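Local coordinates for protein 2-(hydroxymethyl)glutarate dehydrogenase (Eubacterium barkeri, PDB 3CKY) that interconverts 2-formylglutarate and (S)-2-hydroxymethylglutarate with NAD as cofactor, a step in the fermentative breakdown of nicotinate, at residues P202-M205 against Q206-G210. Numbering follows the deposited sequence.
Sequences PETM and QEIIG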
ATOM      1  N   PRO A 202       2.919 -20.893 -19.092  1.00 44.44           N
ATOM      2  CA  PRO A 202       2.780 -19.524 -19.609  1.00 44.47           C
ATOM      3  C   PRO A 202       2.030 -19.449 -20.938  1.00 44.46           C
ATOM      4  O   PRO A 202       1.249 -18.520 -21.147  1.00 44.44           O
ATOM      5  CB  PRO A 202       4.234 -19.066 -19.776  1.00 44.62           C
ATOM      6  CG  PRO A 202       4.987 -19.865 -18.798  1.00 44.74           C
ATOM      7  CD  PRO A 202       4.311 -21.198 -18.723  1.00 44.31           C
ATOM      8  N   GLU A 203       2.261 -20.429 -21.816  1.00 44.58           N
ATOM      9  CA  GLU A 203       1.578 -20.493 -23.108  1.00 44.86           C
ATOM     10  C   GLU A 203       0.077 -20.620 -22.940  1.00 44.30           C
ATOM     11  O   GLU A 203      -0.689 -19.990 -23.658  1.00 43.88           O
ATOM     12  CB  GLU A 203       2.037 -21.687 -23.932  1.00 45.56           C
ATOM     13  CG  GLU A 203       3.501 -21.946 -23.912  1.00 48.40           C
ATOM     14  CD  GLU A 203       3.886 -22.865 -22.780  1.00 51.37           C
ATOM     15  OE1 GLU A 203       3.605 -24.097 -22.903  1.00 53.29           O
ATOM     16  OE2 GLU A 203       4.450 -22.342 -21.784  1.00 49.02           O
ATOM     17  N   THR A 204      -0.334 -21.470 -22.009  1.00 44.22           N
ATOM     18  CA  THR A 204      -1.747 -21.658 -21.723  1.00 44.52           C
ATOM     19  C   THR A 204      -2.382 -20.360 -21.262  1.00 44.38           C
ATOM     20  O   THR A 204      -3.458 -20.001 -21.712  1.00 43.60           O
ATOM     21  CB  THR A 204      -1.966 -22.737 -20.655  1.00 44.53           C
ATOM     22  OG1 THR A 204      -1.355 -23.959 -21.087  1.00 44.06           O
ATOM     23  CG2 THR A 204      -3.481 -22.961 -20.414  1.00 44.41           C
ATOM     24  N   MET A 205      -1.688 -19.654 -20.376  1.00 44.85           N
ATOM     25  CA  MET A 205      -2.159 -18.371 -19.879  1.00 45.56           C
ATOM     26  C   MET A 205      -2.191 -17.299 -20.956  1.00 46.12           C
ATOM     27  O   MET A 205      -3.157 -16.562 -21.060  1.00 46.19           O
ATOM     28  CB  MET A 205      -1.317 -17.910 -18.686  1.00 45.42           C
ATOM     29  CG  MET A 205      -1.630 -18.677 -17.407  1.00 44.72           C
ATOM     30  SD  MET A 205      -0.755 -18.051 -15.945  1.00 44.11           S
ATOM     31  CE  MET A 205       0.931 -18.580 -16.264  1.00 41.79           C
ATOM     32  N   GLN A 206      -1.154 -17.227 -21.775  1.00 47.49           N
ATOM     33  CA  GLN A 206      -1.161 -16.272 -22.876  1.00 47.96           C
ATOM     34  C   GLN A 206      -2.321 -16.504 -23.823  1.00 47.95           C
ATOM     35  O   GLN A 206      -3.028 -15.560 -24.214  1.00 47.82           O
ATOM     36  CB  GLN A 206       0.114 -16.330 -23.690  1.00 48.16           C
ATOM     37  CG  GLN A 206       0.264 -15.035 -24.507  1.00 49.15           C
ATOM     38  CD  GLN A 206       1.081 -15.206 -25.729  1.00 50.69           C
ATOM     39  OE1 GLN A 206       1.356 -16.335 -26.167  1.00 55.33           O
ATOM     40  NE2 GLN A 206       1.488 -14.079 -26.314  1.00 54.57           N
ATOM     41  N   GLU A 207      -2.504 -17.766 -24.186  1.00 48.23           N
ATOM     42  CA  GLU A 207      -3.559 -18.128 -25.099  1.00 48.63           C
ATOM     43  C   GLU A 207      -4.904 -17.743 -24.519  1.00 48.41           C
ATOM     44  O   GLU A 207      -5.676 -17.060 -25.162  1.00 49.36           O
ATOM     45  CB  GLU A 207      -3.528 -19.618 -25.380  1.00 48.40           C
ATOM     46  CG  GLU A 207      -4.530 -20.044 -26.424  1.00 49.66           C
ATOM     47  CD  GLU A 207      -4.557 -21.541 -26.617  1.00 51.54           C
ATOM     48  OE1 GLU A 207      -3.980 -22.266 -25.762  1.00 56.81           O
ATOM     49  OE2 GLU A 207      -5.161 -21.993 -27.625  1.00 56.60           O
ATOM     50  N   ILE A 208      -5.176 -18.165 -23.292  1.00 47.98           N
ATOM     51  CA  ILE A 208      -6.513 -18.027 -22.724  1.00 47.66           C
ATOM     52  C   ILE A 208      -6.797 -16.612 -22.222  1.00 47.28           C
ATOM     53  O   ILE A 208      -7.800 -16.020 -22.589  1.00 47.17           O
ATOM     54  CB  ILE A 208      -6.761 -19.099 -21.628  1.00 47.54           C
ATOM     55  CG1 ILE A 208      -6.870 -20.475 -22.297  1.00 47.30           C
ATOM     56  CG2 ILE A 208      -8.021 -18.785 -20.836  1.00 47.40           C
ATOM     57  CD1 ILE A 208      -6.950 -21.615 -21.349  1.00 47.29           C
ATOM     58  N   ILE A 209      -5.910 -16.056 -21.414  1.00 46.95           N
ATOM     59  CA  ILE A 209      -6.118 -14.702 -20.879  1.00 47.10           C
ATOM     60  C   ILE A 209      -6.082 -13.649 -21.988  1.00 46.90           C
ATOM     61  O   ILE A 209      -6.824 -12.662 -21.946  1.00 46.99           O
ATOM     62  CB  ILE A 209      -5.084 -14.364 -19.798  1.00 47.21           C
ATOM     63  CG1 ILE A 209      -5.250 -15.336 -18.625  1.00 47.76           C
ATOM     64  CG2 ILE A 209      -5.210 -12.904 -19.321  1.00 46.62           C
ATOM     65  CD1 ILE A 209      -4.030 -15.426 -17.734  1.00 47.98           C
ATOM     66  N   GLY A 210      -5.239 -13.883 -22.993  1.00 46.76           N
ATOM     67  CA  GLY A 210      -5.188 -13.025 -24.179  1.00 46.66           C
ATOM     68  C   GLY A 210      -6.493 -12.903 -24.922  1.00 46.51           C
ATOM     69  O   GLY A 210      -6.718 -11.904 -25.590  1.00 47.04           O
TER
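Four successive i to i+4 backbone hydrogen bonds join residues 202-205 to 206-209 as one continuous alpha-helix; the first links Gln206 N to Pro202 O and the last, the most bent at 147°, links Ile209 N to Met205 O. This short helix belongs to the all-helical C-terminal domain of the beta-hydroxyacid dehydrogenase fold, away from the probable NAD-binding and catalytic residues. Two pairs of side chains one turn apart run alongside each other. Thr204 sets its methyl against Ile208, CG2 lying 3.8 Å from CD1; OG1 sits beside the backbone N (chi1 -57°), which puts CG2 anti to that N, and both residues pack on Val164 of a second subunit. Met205 and Ile209 form the other pair. Met205 continues past this contact to Leu192 and Val196 of helix 169-197, whereas Ile209 meets Met219 of helix 217-228 and Val176 of the second subunit. On the flank toward helix 217-228, Gln206 stretches out to Met223, and its NE2 is hydrogen-bonded to Glu224 OE1. With Ile209 CG1 beside its own backbone N (chi1 -62°) and the chain extended beyond it, CD1 reaches back to 3.8 Å from Met205 CB and 3.6 Å from Met205 O.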